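Local structure of acinetobacter secreted protease CpaA (Acinetobacter nosocomialis M2, 6O38) at residues 139-144 and 172-177. The protein is a secreted zinc metalloprotease that binds the chaperone CpaB and is probably exported by the type II secretion system. Numbering follows the deposited sequence.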
loop_
_atom_site.group_PDB
_atom_site.type_symbol
_atom_site.label_atom_id
_atom_site.label_comp_id
_atom_site.label_asym_id
_atom_site.label_seq_id
_atom_site.Cartn_x
_atom_site.Cartn_y
_atom_site.Cartn_z
ATOM N N GLY A 139 8.665 -18.203 9.161
ATOM C CA GLY A 139 7.229 -18.035 9.117
ATOM C C GLY A 139 6.506 -18.383 10.397
ATOM O O GLY A 139 5.280 -18.213 10.462
ATOM N N THR A 140 7.216 -18.875 11.411
ATOM C CA THR A 140 6.592 -19.207 12.685
ATOM C C THR A 140 5.927 -17.979 13.294
ATOM O O THR A 140 6.562 -16.938 13.478
ATOM C CB THR A 140 7.628 -19.776 13.653
ATOM O OG1 THR A 140 8.248 -20.929 13.071
ATOM C CG2 THR A 140 6.970 -20.168 14.967
ATOM N N THR A 141 4.641 -18.108 13.602
ATOM C CA THR A 141 3.851 -17.028 14.173
ATOM C C THR A 141 3.513 -17.376 15.616
ATOM O O THR A 141 3.078 -18.495 15.902
ATOM C CB THR A 141 2.570 -16.796 13.368
ATOM O OG1 THR A 141 2.908 -16.489 12.010
ATOM C CG2 THR A 141 1.771 -15.643 13.955
ATOM N N VAL A 142 3.725 -16.423 16.519
ATOM C CA VAL A 142 3.493 -16.626 17.942
ATOM C C VAL A 142 2.594 -15.513 18.460
ATOM O O VAL A 142 2.781 -14.340 18.116
ATOM C CB VAL A 142 4.821 -16.661 18.728
ATOM C CG1 VAL A 142 4.563 -16.718 20.224
ATOM C CG2 VAL A 142 5.665 -17.844 18.286
ATOM N N GLN A 143 1.618 -15.883 19.284
ATOM C CA GLN A 143 0.759 -14.926 19.969
ATOM C C GLN A 143 1.185 -14.853 21.429
ATOM O O GLN A 143 1.101 -15.851 22.154
ATOM C CB GLN A 143 -0.713 -15.323 19.859
ATOM C CG GLN A 143 -1.621 -14.565 20.816
ATOM C CD GLN A 143 -3.045 -15.088 20.815
ATOM O OE1 GLN A 143 -3.275 -16.297 20.794
ATOM N NE2 GLN A 143 -4.009 -14.175 20.838
ATOM N N VAL A 144 1.644 -13.681 21.854
ATOM C CA VAL A 144 2.069 -13.456 23.230
ATOM C C VAL A 144 0.943 -12.735 23.956
ATOM O O VAL A 144 0.571 -11.613 23.587
ATOM C CB VAL A 144 3.379 -12.654 23.290
ATOM C CG1 VAL A 144 3.903 -12.603 24.715
ATOM C CG2 VAL A 144 4.415 -13.263 22.357
ATOM N N GLU A 172 -1.747 -8.246 24.084
ATOM C CA GLU A 172 -1.742 -9.265 23.040
ATOM C C GLU A 172 -0.843 -8.805 21.905
ATOM O O GLU A 172 -1.135 -7.797 21.254
ATOM C CB GLU A 172 -3.160 -9.539 22.535
ATOM C CG GLU A 172 -3.241 -10.572 21.423
ATOM C CD GLU A 172 -4.665 -11.015 21.149
ATOM O OE1 GLU A 172 -5.576 -10.587 21.889
ATOM O OE2 GLU A 172 -4.875 -11.795 20.195
ATOM N N TYR A 173 0.245 -9.538 21.671
ATOM C CA TYR A 173 1.187 -9.243 20.599
ATOM C C TYR A 173 1.365 -10.478 19.730
ATOM O O TYR A 173 1.544 -11.585 20.250
ATOM C CB TYR A 173 2.546 -8.798 21.153
ATOM C CG TYR A 173 2.481 -7.647 22.131
ATOM C CD1 TYR A 173 1.715 -6.521 21.862
ATOM C CD2 TYR A 173 3.191 -7.686 23.325
ATOM C CE1 TYR A 173 1.655 -5.468 22.755
ATOM C CE2 TYR A 173 3.138 -6.639 24.223
ATOM C CZ TYR A 173 2.369 -5.532 23.933
ATOM O OH TYR A 173 2.313 -4.487 24.827
ATOM N N TRP A 174 1.315 -10.289 18.415
ATOM C CA TRP A 174 1.564 -11.350 17.450
ATOM C C TRP A 174 2.869 -11.067 16.717
ATOM O O TRP A 174 3.054 -9.972 16.173
ATOM C CB TRP A 174 0.412 -11.471 16.448
ATOM C CG TRP A 174 -0.865 -11.995 17.038
ATOM C CD1 TRP A 174 -1.699 -11.345 17.900
ATOM C CD2 TRP A 174 -1.460 -13.276 16.795
ATOM N NE1 TRP A 174 -2.773 -12.144 18.214
ATOM C CE2 TRP A 174 -2.650 -13.334 17.549
ATOM C CE3 TRP A 174 -1.102 -14.381 16.016
ATOM C CZ2 TRP A 174 -3.483 -14.452 17.545
ATOM C CZ3 TRP A 174 -1.930 -15.491 16.014
ATOM C CH2 TRP A 174 -3.106 -15.518 16.774
ATOM N N PHE A 175 3.765 -12.051 16.701
ATOM C CA PHE A 175 5.053 -11.937 16.036
ATOM C C PHE A 175 5.205 -13.043 15.001
ATOM O O PHE A 175 4.705 -14.156 15.183
ATOM C CB PHE A 175 6.219 -12.025 17.031
ATOM C CG PHE A 175 6.269 -10.894 18.017
ATOM C CD1 PHE A 175 6.918 -9.712 17.700
ATOM C CD2 PHE A 175 5.685 -11.021 19.265
ATOM C CE1 PHE A 175 6.972 -8.673 18.608
ATOM C CE2 PHE A 175 5.737 -9.986 20.177
ATOM C CZ PHE A 175 6.381 -8.811 19.847
ATOM N N LYS A 176 5.907 -12.728 13.915
ATOM C CA LYS A 176 6.294 -13.715 12.918
ATOM C C LYS A 176 7.795 -13.615 12.698
ATOM O O LYS A 176 8.329 -12.514 12.535
ATOM C CB LYS A 176 5.541 -13.512 11.598
ATOM C CG LYS A 176 5.787 -14.610 10.574
ATOM C CD LYS A 176 4.710 -14.627 9.500
ATOM C CE LYS A 176 4.809 -13.414 8.591
ATOM N NZ LYS A 176 3.894 -13.525 7.420
ATOM N N TYR A 177 8.469 -14.762 12.694
ATOM C CA TYR A 177 9.921 -14.807 12.579
ATOM C C TYR A 177 10.335 -14.811 11.112
ATOM O O TYR A 177 9.838 -15.618 10.321
ATOM C CB TYR A 177 10.477 -16.039 13.291
ATOM C CG TYR A 177 11.986 -16.078 13.363
ATOM C CD1 TYR A 177 12.673 -15.332 14.313
ATOM C CD2 TYR A 177 12.724 -16.862 12.486
ATOM C CE1 TYR A 177 14.054 -15.364 14.385
ATOM C CE2 TYR A 177 14.105 -16.900 12.550
ATOM C CZ TYR A 177 14.764 -16.150 13.502
ATOM O OH TYR A 177 16.138 -16.184 13.570
#
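Gln143 and Trp174 face each other in an antiparallel strand pair inside the second of four StcE-type beta-sandwich domains of CpaA, where strand 141-146 lies between strand 116-121 and strand 172-178. The two backbones are joined by paired hydrogen bonds between Val142 and Phe175 and between Val144 and Tyr173. Beyond the last bridge the pairing carries on into the loop: Tyr177 N donates to Thr140 O, and Gly139 N reaches Tyr177 O at 3.1 Å. Gly139, with phi at +94°, adopts a turn conformation that a side chain would hinder.

The sheet has two distinct faces. On the one carrying Val142, Val144, Tyr173 and Phe175, Val144 CG2 meets the edge of the Phe175 ring at CD2, 4.0 Å away, and Phe165 and Ile154 continue this apolar layer inside the sandwich. The other face belongs to Thr141, Gln143, Trp174 and Lys176. Here Gln143 CB sits over the six-membered ring of Trp174, 3.6 Å from its centroid, a CH-pi contact, while Thr141 CG2 abuts the ring edge at CE3 (3.8 Å). The side chain of Trp174 also touches Met116 and Pro68. With CG anti to the backbone N (chi1 166°) and the chain extended beyond it, Gln143 runs on across the indole, its amide plane inclined 38° to the ring. Glu172 OE2 lies at the indole edge and takes a nearly straight hydrogen bond from Trp174 NE1 (2.9 Å) on its anti lone pair; the same oxygen receives a weak, bent one from Gln143 NE2.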